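Local coordinates for protein alginase (Pseudoalteromonas, PDB 4Q8K) that probably degrades alginate by eliminative cleavage of its uronic acid chain, as a polysaccharide lyase of family 18, at residues Glu209-Val214 with Gly282-Leu287; Phe317-Tyr322 with Val357-Val362; Val199-Thr204 with Ile307-Asp312; Ile153-Gly158 with Lys192-Leu197. One frame throughout, in Å; residues are numbered along the deposited sequence.

Interaction 1: Glu209-Val214 with Gly282-Leu287; sequences EATVKV and GETFNL
V212 and F285 lie side by side across an antiparallel strand pair, V212 CB standing over one face of the phenyl ring, 4.2 Å from its centroid. F285 CG sits between its own backbone N and carbonyl carbon (chi1 67°), from where the ring runs beside V212. V214 CG2 comes to the ring edge, near its plane. L287 CB meets V212 CG2 on the same buried face; beyond the pair, F285 stacks on F301. Beta-branched valine suits the place because its CB-H can lie over the ring while CG1 and CG2 reach F285 and L287.

The other face is polar. T211 and T284 cross obliquely, their CG2 methyls only 3.4 Å apart, an unusually tight contact. N286 crosses T211 at about a right angle; a water links N286 OD1 to T211 OG1, which also bonds to N361 OD1. N286 ND2 gives a nearly straight bond of 2.9 Å to E209 OE2, on the anti side of a carboxylate turned 70° from the amide plane. Backbone bonds such as L287 N to A210 O hold the register. Hydroxyl, amide and carboxylate can thus bond one another and water at a partly exposed surface, while the apolar face is buried.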
loop_
_atom_site.group_PDB
_atom_site.type_symbol
_atom_site.label_atom_id
_atom_site.label_comp_id
_atom_site.label_asym_id
_atom_site.label_seq_id
_atom_site.Cartn_x
_atom_site.Cartn_y
_atom_site.Cartn_z
ATOM N N GLU A 209 5.052 -0.982 -11.497
ATOM C CA GLU A 209 6.005 -2.015 -11.141
ATOM C C GLU A 209 7.094 -1.411 -10.277
ATOM O O GLU A 209 7.508 -0.273 -10.498
ATOM C CB GLU A 209 6.613 -2.670 -12.385
ATOM C CG GLU A 209 7.513 -3.862 -12.061
ATOM C CD GLU A 209 7.704 -4.815 -13.230
ATOM O OE1 GLU A 209 7.279 -4.491 -14.360
ATOM O OE2 GLU A 209 8.277 -5.903 -13.006
ATOM N N ALA A 210 7.542 -2.175 -9.287
ATOM C CA ALA A 210 8.610 -1.744 -8.410
ATOM C C ALA A 210 9.314 -2.944 -7.791
ATOM O O ALA A 210 8.714 -4.009 -7.596
ATOM C CB ALA A 210 8.063 -0.830 -7.327
ATOM N N THR A 211 10.602 -2.773 -7.535
ATOM C CA THR A 211 11.373 -3.673 -6.698
ATOM C C THR A 211 11.237 -3.136 -5.272
ATOM O O THR A 211 11.599 -1.983 -4.987
ATOM C CB THR A 211 12.847 -3.683 -7.142
ATOM O OG1 THR A 211 12.941 -4.277 -8.444
ATOM C CG2 THR A 211 13.724 -4.459 -6.173
ATOM N N VAL A 212 10.683 -3.961 -4.389
ATOM C CA VAL A 212 10.288 -3.509 -3.065
ATOM C C VAL A 212 11.047 -4.218 -1.954
ATOM O O VAL A 212 10.953 -5.436 -1.807
ATOM C CB VAL A 212 8.768 -3.735 -2.818
ATOM C CG1 VAL A 212 8.360 -3.167 -1.458
ATOM C CG2 VAL A 212 7.934 -3.120 -3.923
ATOM N N LYS A 213 11.780 -3.444 -1.160
ATOM C CA LYS A 213 12.436 -3.987 0.028
ATOM C C LYS A 213 11.669 -3.514 1.256
ATOM O O LYS A 213 11.288 -2.349 1.343
ATOM C CB LYS A 213 13.901 -3.547 0.082
ATOM C CG LYS A 213 14.669 -4.018 1.311
ATOM C CD LYS A 213 16.113 -3.508 1.286
ATOM C CE LYS A 213 16.845 -3.843 2.583
ATOM N NZ LYS A 213 18.284 -3.432 2.572
ATOM N N VAL A 214 11.417 -4.416 2.196
ATOM C CA VAL A 214 10.660 -4.047 3.383
ATOM C C VAL A 214 11.462 -4.371 4.631
ATOM O O VAL A 214 11.946 -5.484 4.790
ATOM C CB VAL A 214 9.285 -4.763 3.441
ATOM C CG1 VAL A 214 8.521 -4.342 4.682
ATOM C CG2 VAL A 214 8.458 -4.468 2.184
ATOM N N GLY A 282 14.022 -6.984 5.666
ATOM C CA GLY A 282 15.280 -6.836 4.958
ATOM C C GLY A 282 15.272 -7.496 3.587
ATOM O O GLY A 282 16.156 -7.263 2.770
ATOM N N GLU A 283 14.278 -8.335 3.336
ATOM C CA GLU A 283 14.189 -9.012 2.046
ATOM C C GLU A 283 13.525 -8.128 0.996
ATOM O O GLU A 283 12.942 -7.095 1.328
ATOM C CB GLU A 283 13.478 -10.355 2.191
ATOM C CG GLU A 283 14.335 -11.398 2.895
ATOM C CD GLU A 283 13.716 -12.782 2.875
ATOM O OE1 GLU A 283 14.477 -13.765 2.746
ATOM O OE2 GLU A 283 12.477 -12.889 2.992
ATOM N N THR A 284 13.619 -8.540 -0.268
ATOM C CA THR A 284 13.135 -7.734 -1.380
ATOM C C THR A 284 12.320 -8.607 -2.323
ATOM O O THR A 284 12.633 -9.782 -2.501
ATOM C CB THR A 284 14.315 -7.114 -2.166
ATOM O OG1 THR A 284 15.101 -6.286 -1.293
ATOM C CG2 THR A 284 13.818 -6.279 -3.345
ATOM N N PHE A 285 11.260 -8.042 -2.899
ATOM C CA PHE A 285 10.469 -8.767 -3.894
ATOM C C PHE A 285 10.058 -7.832 -5.021
ATOM O O PHE A 285 10.236 -6.617 -4.924
ATOM C CB PHE A 285 9.243 -9.423 -3.251
ATOM C CG PHE A 285 8.212 -8.440 -2.726
ATOM C CD1 PHE A 285 8.324 -7.891 -1.464
ATOM C CD2 PHE A 285 7.101 -8.108 -3.491
ATOM C CE1 PHE A 285 7.363 -7.005 -0.988
ATOM C CE2 PHE A 285 6.144 -7.236 -3.025
ATOM C CZ PHE A 285 6.266 -6.681 -1.769
ATOM N N ASN A 286 9.524 -8.402 -6.096
ATOM C CA ASN A 286 9.055 -7.604 -7.213
ATOM C C ASN A 286 7.543 -7.482 -7.186
ATOM O O ASN A 286 6.831 -8.476 -7.017
ATOM C CB ASN A 286 9.507 -8.226 -8.539
ATOM C CG ASN A 286 9.365 -7.271 -9.711
ATOM O OD1 ASN A 286 10.191 -6.375 -9.893
ATOM N ND2 ASN A 286 8.323 -7.460 -10.516
ATOM N N LEU A 287 7.056 -6.256 -7.347
ATOM C CA LEU A 287 5.627 -5.990 -7.348
ATOM C C LEU A 287 5.172 -5.436 -8.693
ATOM O O LEU A 287 5.724 -4.463 -9.191
ATOM C CB LEU A 287 5.258 -4.992 -6.242
ATOM C CG LEU A 287 3.778 -4.605 -6.162
ATOM C CD1 LEU A 287 2.907 -5.783 -5.780
ATOM C CD2 LEU A 287 3.601 -3.468 -5.145
HETATM O O HOH W 1 10.932 -3.686 -10.596
HETATM O O HOH W 2 18.440 -6.196 3.572
#

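Interaction 2: Phe317-Tyr322 with Val357-Val362; sequences FKFGNY and VTMTNV
No hydrogen bond joins F319, G320 and N321 to V357 and M359, although all five are buried; the contact rests on van der Waals contact, side chain to side chain and side chain to the G320 backbone. Its most distinctive pair is a Met-aromatic contact, in which M359 SD approaches F319 CD2 at 3.8 Å. The sulfur sits obliquely to the ring, 5.1 Å from its centroid and 72° off the ring normal. M359 CG is anti to the carbonyl carbon (chi1 -69°) and the chain runs extended from there, carrying the terminal CE on to G320, 3.9 Å from its O. A long, flexible thioether suits this place, since it can bridge to the opposing backbone while presenting a polarisable sulfur to a ring.

The two segments belong to the facing sheets of a beta sandwich, the jelly-roll type of fold expected of the concanavalin-like clan: 355-368 lies in one sheet, 316-319 and 321-324 in the other. At G320 the strand direction breaks; with phi at 144°, any side chain would collide with the carbonyl O of F319.

Beyond that break, N321 and V357 cross obliquely. V357 CG2 lies against the amide of N321, 3.4 Å from ND2, and also touches CG and CB. The polar end of this buried asparagine is satisfied by residues outside the pair: OD1 bonds to T222 OG1 and ND2 to S355 OG. A beta-branched valine suits the facing position, putting a compact methyl against the amide, while its CG1 lies 4.1 Å from G320 O.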
loop_
_atom_site.group_PDB
_atom_site.type_symbol
_atom_site.label_atom_id
_atom_site.label_comp_id
_atom_site.label_asym_id
_atom_site.label_seq_id
_atom_site.Cartn_x
_atom_site.Cartn_y
_atom_site.Cartn_z
ATOM N N PHE A 317 -4.938 5.423 -7.892
ATOM C CA PHE A 317 -3.881 4.555 -7.425
ATOM C C PHE A 317 -2.996 5.283 -6.415
ATOM O O PHE A 317 -2.715 6.477 -6.575
ATOM C CB PHE A 317 -3.033 4.089 -8.608
ATOM C CG PHE A 317 -1.964 3.097 -8.238
ATOM C CD1 PHE A 317 -2.307 1.819 -7.838
ATOM C CD2 PHE A 317 -0.624 3.433 -8.317
ATOM C CE1 PHE A 317 -1.329 0.893 -7.500
ATOM C CE2 PHE A 317 0.361 2.522 -7.982
ATOM C CZ PHE A 317 0.005 1.241 -7.576
ATOM N N LYS A 318 -2.564 4.557 -5.383
ATOM C CA LYS A 318 -1.593 5.070 -4.425
ATOM C C LYS A 318 -0.538 4.017 -4.148
ATOM O O LYS A 318 -0.794 2.815 -4.286
ATOM C CB LYS A 318 -2.270 5.438 -3.095
ATOM C CG LYS A 318 -3.605 6.130 -3.234
ATOM C CD LYS A 318 -4.050 6.759 -1.919
ATOM C CE LYS A 318 -4.389 5.717 -0.872
ATOM N NZ LYS A 318 -4.786 6.386 0.421
ATOM N N PHE A 319 0.644 4.450 -3.732
ATOM C CA PHE A 319 1.661 3.482 -3.338
ATOM C C PHE A 319 2.621 4.132 -2.355
ATOM O O PHE A 319 2.738 5.357 -2.319
ATOM C CB PHE A 319 2.405 2.955 -4.568
ATOM C CG PHE A 319 3.259 3.988 -5.242
ATOM C CD1 PHE A 319 2.705 4.862 -6.165
ATOM C CD2 PHE A 319 4.603 4.084 -4.955
ATOM C CE1 PHE A 319 3.491 5.823 -6.787
ATOM C CE2 PHE A 319 5.397 5.042 -5.576
ATOM C CZ PHE A 319 4.833 5.907 -6.494
ATOM N N GLY A 320 3.285 3.303 -1.557
ATOM C CA GLY A 320 4.203 3.765 -0.531
ATOM C C GLY A 320 4.124 2.882 0.699
ATOM O O GLY A 320 4.242 1.660 0.619
ATOM N N ASN A 321 3.917 3.494 1.857
ATOM C CA ASN A 321 3.888 2.714 3.079
ATOM C C ASN A 321 2.851 3.340 3.989
ATOM O O ASN A 321 3.094 4.392 4.596
ATOM C CB ASN A 321 5.288 2.696 3.708
ATOM C CG ASN A 321 5.346 1.928 5.020
ATOM O OD1 ASN A 321 4.322 1.519 5.560
ATOM N ND2 ASN A 321 6.550 1.758 5.547
ATOM N N TYR A 322 1.673 2.721 4.024
ATOM C CA TYR A 322 0.582 3.151 4.888
ATOM C C TYR A 322 0.484 2.179 6.061
ATOM O O TYR A 322 -0.156 1.138 5.961
ATOM C CB TYR A 322 -0.710 3.151 4.079
ATOM C CG TYR A 322 -1.959 3.607 4.792
ATOM C CD1 TYR A 322 -1.920 4.115 6.086
ATOM C CD2 TYR A 322 -3.194 3.513 4.164
ATOM C CE1 TYR A 322 -3.074 4.526 6.721
ATOM C CE2 TYR A 322 -4.359 3.919 4.796
ATOM C CZ TYR A 322 -4.287 4.425 6.080
ATOM O OH TYR A 322 -5.439 4.835 6.713
ATOM N N VAL A 357 9.763 1.093 3.720
ATOM C CA VAL A 357 9.567 0.487 2.403
ATOM C C VAL A 357 10.438 1.221 1.374
ATOM O O VAL A 357 10.285 2.425 1.161
ATOM C CB VAL A 357 8.086 0.493 1.973
ATOM C CG1 VAL A 357 7.925 -0.044 0.542
ATOM C CG2 VAL A 357 7.247 -0.340 2.937
ATOM N N THR A 358 11.356 0.488 0.755
ATOM C CA THR A 358 12.270 1.063 -0.225
ATOM C C THR A 358 11.899 0.558 -1.611
ATOM O O THR A 358 11.835 -0.647 -1.834
ATOM C CB THR A 358 13.728 0.675 0.073
ATOM O OG1 THR A 358 14.089 1.129 1.382
ATOM C CG2 THR A 358 14.673 1.302 -0.940
ATOM N N MET A 359 11.652 1.476 -2.537
ATOM C CA MET A 359 11.260 1.075 -3.879
ATOM C C MET A 359 12.264 1.545 -4.915
ATOM O O MET A 359 12.632 2.714 -4.943
ATOM C CB MET A 359 9.870 1.615 -4.213
ATOM C CG MET A 359 8.772 0.969 -3.420
ATOM S SD MET A 359 7.144 1.385 -4.028
ATOM C CE MET A 359 6.120 0.818 -2.670
ATOM N N THR A 360 12.706 0.608 -5.750
ATOM C CA THR A 360 13.658 0.865 -6.814
ATOM C C THR A 360 13.118 0.260 -8.110
ATOM O O THR A 360 12.095 -0.440 -8.100
ATOM C CB THR A 360 15.021 0.227 -6.505
ATOM O OG1 THR A 360 14.833 -1.151 -6.156
ATOM C CG2 THR A 360 15.717 0.958 -5.341
ATOM N N ASN A 361 13.806 0.525 -9.221
ATOM C CA ASN A 361 13.353 0.052 -10.527
ATOM C C ASN A 361 11.860 0.284 -10.681
ATOM O O ASN A 361 11.100 -0.638 -10.977
ATOM C CB ASN A 361 13.646 -1.435 -10.702
ATOM C CG ASN A 361 15.111 -1.766 -10.543
ATOM O OD1 ASN A 361 15.463 -2.800 -9.969
ATOM N ND2 ASN A 361 15.977 -0.892 -11.042
ATOM N N VAL A 362 11.442 1.520 -10.464
ATOM C CA VAL A 362 10.033 1.849 -10.466
ATOM C C VAL A 362 9.573 2.300 -11.847
ATOM O O VAL A 362 10.265 3.064 -12.519
ATOM C CB VAL A 362 9.749 2.962 -9.454
ATOM C CG1 VAL A 362 8.264 3.284 -9.405
ATOM C CG2 VAL A 362 10.263 2.544 -8.080
#

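Interaction 3: Val199-Thr204 with Ile307-Asp312; sequences VAMTQT and IPVEDD
A short 3-10 turn at M201-Q203, in the loop between strands 186-193 and 204-216, is gripped at its start by D311 from the loop that follows strand 303-308. The carboxylate takes hold with both oxygens. T202 OG1 donates to D311 OD2 at 2.6 Å, meeting it on the syn side but 33° out of the carboxylate plane, and T202 N donates to D311 OD1 at 3.2 Å from above that plane. The two side chains cross at about a right angle, and T202 OG1 lies between its own N and carbonyl carbon (chi1 52°), which brings the hydroxyl to the acid. Threonine is apt here, since one residue supplies both donors and its CG2 also rests on the carboxylate, 3.3 Å from OD2. Aspartate suits the other side, its short chain holding two acceptors close to the turn; the N-H and hydroxyl of T202 would probably help to stabilise its negative charge.

Beside this grip, M201 N gives a longer bond of 3.3 Å to D312 O, which A200 CA also approaches. Q203 N bonds back to A200 O, and Q203 OE1 accepts from A200 N, tying the turn to the residue before it.

The M201 chain, bent at chi2 and chi3, leads inward, its CE meeting V309 CG2 at 4.0 Å with the side chains at about a right angle. Both residues also touch V296 of strand 295-300 and I235 of strand 234-241. The turn thus lies where the two sheets come together, with D312 reaching S230 and M201 O bonded to N291.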
loop_
_atom_site.group_PDB
_atom_site.type_symbol
_atom_site.label_atom_id
_atom_site.label_comp_id
_atom_site.label_asym_id
_atom_site.label_seq_id
_atom_site.Cartn_x
_atom_site.Cartn_y
_atom_site.Cartn_z
ATOM N N VAL A 199 -10.300 9.108 -13.093
ATOM C CA VAL A 199 -11.440 8.663 -13.877
ATOM C C VAL A 199 -11.861 7.291 -13.368
ATOM O O VAL A 199 -11.363 6.825 -12.342
ATOM C CB VAL A 199 -11.109 8.604 -15.379
ATOM C CG1 VAL A 199 -10.920 10.026 -15.936
ATOM C CG2 VAL A 199 -9.865 7.749 -15.618
ATOM N N ALA A 200 -12.781 6.642 -14.066
ATOM C CA ALA A 200 -13.266 5.338 -13.624
ATOM C C ALA A 200 -12.180 4.278 -13.757
ATOM O O ALA A 200 -11.268 4.413 -14.570
ATOM C CB ALA A 200 -14.511 4.940 -14.409
ATOM N N MET A 201 -12.263 3.230 -12.944
ATOM C CA MET A 201 -11.336 2.110 -13.085
ATOM C C MET A 201 -11.385 1.567 -14.512
ATOM O O MET A 201 -10.359 1.228 -15.093
ATOM C CB MET A 201 -11.657 0.989 -12.088
ATOM C CG MET A 201 -11.282 1.322 -10.628
ATOM S SD MET A 201 -9.505 1.452 -10.373
ATOM C CE MET A 201 -8.968 -0.242 -10.505
ATOM N N THR A 202 -12.590 1.509 -15.067
ATOM C CA THR A 202 -12.811 0.975 -16.407
ATOM C C THR A 202 -12.376 1.920 -17.528
ATOM O O THR A 202 -12.540 1.606 -18.706
ATOM C CB THR A 202 -14.298 0.633 -16.624
ATOM O OG1 THR A 202 -15.105 1.766 -16.279
ATOM C CG2 THR A 202 -14.704 -0.557 -15.764
ATOM N N GLN A 203 -11.832 3.076 -17.172
ATOM C CA GLN A 203 -11.420 4.041 -18.179
ATOM C C GLN A 203 -9.925 4.243 -18.272
ATOM O O GLN A 203 -9.466 5.142 -18.965
ATOM C CB GLN A 203 -12.107 5.387 -17.951
ATOM C CG GLN A 203 -13.603 5.338 -18.130
ATOM C CD GLN A 203 -14.237 6.686 -17.917
ATOM O OE1 GLN A 203 -13.925 7.383 -16.948
ATOM N NE2 GLN A 203 -15.122 7.078 -18.832
ATOM N N THR A 204 -9.128 3.446 -17.565
ATOM C CA THR A 204 -7.687 3.504 -17.729
ATOM C C THR A 204 -6.997 2.191 -17.863
ATOM O O THR A 204 -7.425 1.219 -17.334
ATOM C CB THR A 204 -6.938 4.163 -16.543
ATOM O OG1 THR A 204 -7.285 3.521 -15.326
ATOM C CG2 THR A 204 -7.292 5.555 -16.421
ATOM N N ILE A 307 -8.852 -10.097 -10.920
ATOM C CA ILE A 307 -10.274 -10.204 -11.242
ATOM C C ILE A 307 -10.816 -8.865 -11.734
ATOM O O ILE A 307 -10.187 -7.824 -11.540
ATOM C CB ILE A 307 -11.125 -10.584 -10.005
ATOM C CG1 ILE A 307 -11.035 -9.480 -8.946
ATOM C CG2 ILE A 307 -10.721 -11.948 -9.455
ATOM C CD1 ILE A 307 -11.829 -9.772 -7.706
ATOM N N PRO A 308 -11.995 -8.885 -12.373
ATOM C CA PRO A 308 -12.678 -7.611 -12.616
ATOM C C PRO A 308 -13.077 -7.031 -11.267
ATOM O O PRO A 308 -13.487 -7.783 -10.387
ATOM C CB PRO A 308 -13.924 -8.023 -13.413
ATOM C CG PRO A 308 -13.569 -9.366 -14.025
ATOM C CD PRO A 308 -12.703 -10.026 -12.981
ATOM N N VAL A 309 -12.962 -5.720 -11.103
ATOM C CA VAL A 309 -13.252 -5.103 -9.811
ATOM C C VAL A 309 -14.466 -4.183 -9.891
ATOM O O VAL A 309 -14.852 -3.745 -10.974
ATOM C CB VAL A 309 -12.047 -4.310 -9.293
ATOM C CG1 VAL A 309 -10.856 -5.231 -9.046
ATOM C CG2 VAL A 309 -11.671 -3.207 -10.272
ATOM N N GLU A 310 -15.077 -3.904 -8.742
ATOM C CA GLU A 310 -16.181 -2.951 -8.700
ATOM C C GLU A 310 -15.670 -1.603 -9.187
ATOM O O GLU A 310 -14.655 -1.103 -8.710
ATOM C CB GLU A 310 -16.743 -2.818 -7.282
ATOM C CG GLU A 310 -18.016 -1.971 -7.203
ATOM C CD GLU A 310 -18.715 -2.072 -5.852
ATOM O OE1 GLU A 310 -18.067 -1.807 -4.822
ATOM O OE2 GLU A 310 -19.915 -2.427 -5.821
ATOM N N ASP A 311 -16.365 -1.033 -10.161
ATOM C CA ASP A 311 -15.946 0.223 -10.760
ATOM C C ASP A 311 -16.224 1.388 -9.812
ATOM O O ASP A 311 -17.163 1.345 -9.021
ATOM C CB ASP A 311 -16.688 0.412 -12.085
ATOM C CG ASP A 311 -15.947 1.312 -13.053
ATOM O OD1 ASP A 311 -14.785 1.666 -12.778
ATOM O OD2 ASP A 311 -16.531 1.649 -14.104
ATOM N N ASP A 312 -15.390 2.415 -9.882
ATOM C CA ASP A 312 -15.648 3.673 -9.195
ATOM C C ASP A 312 -15.265 4.785 -10.150
ATOM O O ASP A 312 -14.211 4.722 -10.773
ATOM C CB ASP A 312 -14.826 3.784 -7.912
ATOM C CG ASP A 312 -15.076 5.092 -7.168
ATOM O OD1 ASP A 312 -14.601 6.146 -7.639
ATOM O OD2 ASP A 312 -15.747 5.067 -6.111
#

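Interaction 4: Ile153-Gly158 with Lys192-Leu197; sequences IFDLEG and KVKESL
F154 and V193 form the close-packed part of this contact, where their strands pair antiparallel briefly. The F154 ring sets CE1 3.8 Å from V193 CG2, and CD1 3.5 Å from K192 C. I153 CG2 lies over one face of the same ring and also meets L197 CD1 at 4.1 Å. Branched aliphatics suit the surroundings of a flat ring. Backbone bonds close this part: K194 N to I153 O (2.9 Å), with D155 and K192 bonded both ways.

The other side is looser and hydrated. K192 CG lies between the backbone N and carbonyl carbon (chi1 55°), which starts the chain beside E157 and D155 O; extended from there, it crosses E157 at about a right angle with CD 3.8 Å from E157 CD. E157 OE1 and K192 NZ, 4.5 Å apart, are too far for a salt bridge and share a water; the firmer partner of E157 is R188. Lysine suits this border, K192 packing its methylenes while its amine reaches water. D155 OD2 also takes a water, which accepts from E195 N. K194 lays its methylenes along I153 O while NZ bonds to G151 O.

Strand 154-157 is thus a short end strand beside 186-193 at a beta-sandwich sheet margin, with D155, K192 and E157 on a polar face and F154 among aromatic rings (F319 and Y364, edge-to-face) in the interior.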
loop_
_atom_site.group_PDB
_atom_site.type_symbol
_atom_site.label_atom_id
_atom_site.label_comp_id
_atom_site.label_asym_id
_atom_site.label_seq_id
_atom_site.Cartn_x
_atom_site.Cartn_y
_atom_site.Cartn_z
ATOM N N ILE A 153 1.878 13.606 -12.130
ATOM C CA ILE A 153 0.766 12.681 -11.928
ATOM C C ILE A 153 0.447 12.501 -10.437
ATOM O O ILE A 153 -0.727 12.534 -10.049
ATOM C CB ILE A 153 1.055 11.292 -12.551
ATOM C CG1 ILE A 153 1.058 11.375 -14.082
ATOM C CG2 ILE A 153 0.023 10.287 -12.094
ATOM C CD1 ILE A 153 1.293 10.029 -14.785
ATOM N N PHE A 154 1.490 12.325 -9.629
ATOM C CA PHE A 154 1.331 11.984 -8.207
ATOM C C PHE A 154 1.491 13.158 -7.255
ATOM O O PHE A 154 2.407 13.958 -7.405
ATOM C CB PHE A 154 2.324 10.892 -7.802
ATOM C CG PHE A 154 2.038 9.560 -8.438
ATOM C CD1 PHE A 154 1.136 8.682 -7.860
ATOM C CD2 PHE A 154 2.653 9.200 -9.626
ATOM C CE1 PHE A 154 0.854 7.457 -8.449
ATOM C CE2 PHE A 154 2.379 7.982 -10.226
ATOM C CZ PHE A 154 1.477 7.105 -9.632
ATOM N N ASP A 155 0.602 13.211 -6.264
ATOM C CA ASP A 155 0.707 14.131 -5.124
ATOM C C ASP A 155 1.322 13.396 -3.948
ATOM O O ASP A 155 1.039 12.213 -3.744
ATOM C CB ASP A 155 -0.668 14.620 -4.692
ATOM C CG ASP A 155 -1.209 15.707 -5.592
ATOM O OD1 ASP A 155 -0.405 16.338 -6.301
ATOM O OD2 ASP A 155 -2.432 15.932 -5.590
ATOM N N LEU A 156 2.137 14.094 -3.163
ATOM C CA LEU A 156 2.815 13.481 -2.021
ATOM C C LEU A 156 2.021 13.636 -0.724
ATOM O O LEU A 156 1.486 14.700 -0.442
ATOM C CB LEU A 156 4.222 14.065 -1.855
ATOM C CG LEU A 156 5.031 13.594 -0.636
ATOM C CD1 LEU A 156 5.265 12.089 -0.711
ATOM C CD2 LEU A 156 6.364 14.335 -0.538
ATOM N N GLU A 157 1.945 12.555 0.048
ATOM C CA GLU A 157 1.329 12.566 1.370
ATOM C C GLU A 157 2.429 12.269 2.368
ATOM O O GLU A 157 2.910 11.138 2.450
ATOM C CB GLU A 157 0.242 11.486 1.487
ATOM C CG GLU A 157 -0.904 11.602 0.504
ATOM C CD GLU A 157 -1.739 10.338 0.470
ATOM O OE1 GLU A 157 -2.792 10.287 1.144
ATOM O OE2 GLU A 157 -1.328 9.395 -0.230
ATOM N N GLY A 158 2.826 13.286 3.130
ATOM C CA GLY A 158 3.956 13.163 4.028
ATOM C C GLY A 158 5.177 13.830 3.426
ATOM O O GLY A 158 5.986 13.191 2.754
ATOM N N LYS A 192 -0.146 9.573 -4.363
ATOM C CA LYS A 192 -1.476 9.300 -4.893
ATOM C C LYS A 192 -1.707 10.013 -6.222
ATOM O O LYS A 192 -1.285 11.151 -6.401
ATOM C CB LYS A 192 -2.550 9.725 -3.889
ATOM C CG LYS A 192 -2.429 11.184 -3.450
ATOM C CD LYS A 192 -3.603 11.620 -2.592
ATOM C CE LYS A 192 -3.434 13.090 -2.166
ATOM N NZ LYS A 192 -4.596 13.555 -1.349
ATOM N N VAL A 193 -2.375 9.348 -7.160
ATOM C CA VAL A 193 -2.738 10.021 -8.399
ATOM C C VAL A 193 -3.569 11.257 -8.068
ATOM O O VAL A 193 -4.557 11.176 -7.334
ATOM C CB VAL A 193 -3.525 9.092 -9.344
ATOM C CG1 VAL A 193 -4.017 9.853 -10.578
ATOM C CG2 VAL A 193 -2.673 7.882 -9.757
ATOM N N LYS A 194 -3.216 12.381 -8.638
ATOM C CA LYS A 194 -3.891 13.608 -8.304
ATOM C C LYS A 194 -5.322 13.707 -8.730
ATOM O O LYS A 194 -5.718 13.136 -9.686
ATOM C CB LYS A 194 -3.080 14.784 -8.791
ATOM C CG LYS A 194 -3.174 15.005 -10.266
ATOM C CD LYS A 194 -2.435 16.269 -10.688
ATOM C CE LYS A 194 -0.957 16.139 -10.525
ATOM N NZ LYS A 194 -0.260 17.357 -10.974
ATOM N N GLU A 195 -6.088 14.451 -7.984
ATOM C CA GLU A 195 -7.523 14.516 -8.174
ATOM C C GLU A 195 -7.955 14.789 -9.620
ATOM O O GLU A 195 -8.925 14.204 -10.097
ATOM C CB GLU A 195 -8.099 15.583 -7.249
ATOM C CG GLU A 195 -9.587 15.467 -6.997
ATOM C CD GLU A 195 -10.052 16.459 -5.949
ATOM O OE1 GLU A 195 -9.473 17.565 -5.891
ATOM O OE2 GLU A 195 -10.977 16.131 -5.174
ATOM N N SER A 196 -7.238 15.678 -10.306
ATOM C CA SER A 196 -7.710 16.161 -11.604
ATOM C C SER A 196 -7.630 15.094 -12.684
ATOM O O SER A 196 -8.318 15.187 -13.701
ATOM C CB SER A 196 -6.953 17.421 -12.045
ATOM O OG SER A 196 -5.587 17.150 -12.316
ATOM N N LEU A 197 -6.800 14.082 -12.459
ATOM C CA LEU A 197 -6.585 13.044 -13.464
ATOM C C LEU A 197 -7.484 11.838 -13.251
ATOM O O LEU A 197 -7.539 10.947 -14.095
ATOM C CB LEU A 197 -5.131 12.581 -13.470
ATOM C CG LEU A 197 -4.023 13.588 -13.783
ATOM C CD1 LEU A 197 -2.678 12.916 -13.605
ATOM C CD2 LEU A 197 -4.166 14.132 -15.194
HETATM O O HOH W 3 -4.951 15.379 -5.474
HETATM O O HOH W 4 -4.755 12.322 1.246
#

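From the N terminus, interaction 4 comes first, closing the 33 residues between 153-158 and 192-197 and tying the N-terminal strand to the sheet that holds 316-319. Interaction 3, adjoining it in sequence at 199-204, spans 102 residues to 307-312; within that long loop interaction 1 joins strands 204-216 and 284-292. Interaction 2 follows in series, linking the two sheets across the interior. No contacts cross. Interactions 1 and 2 touch through paired strands 204-216 and 355-368, T211 N lying 2.8 Å from T360 O, while 4 and 2 meet where F317 O lies 2.9 Å from V193 N. Interaction 3 touches none of the others; its centre is about 26 Å from that of interaction 1.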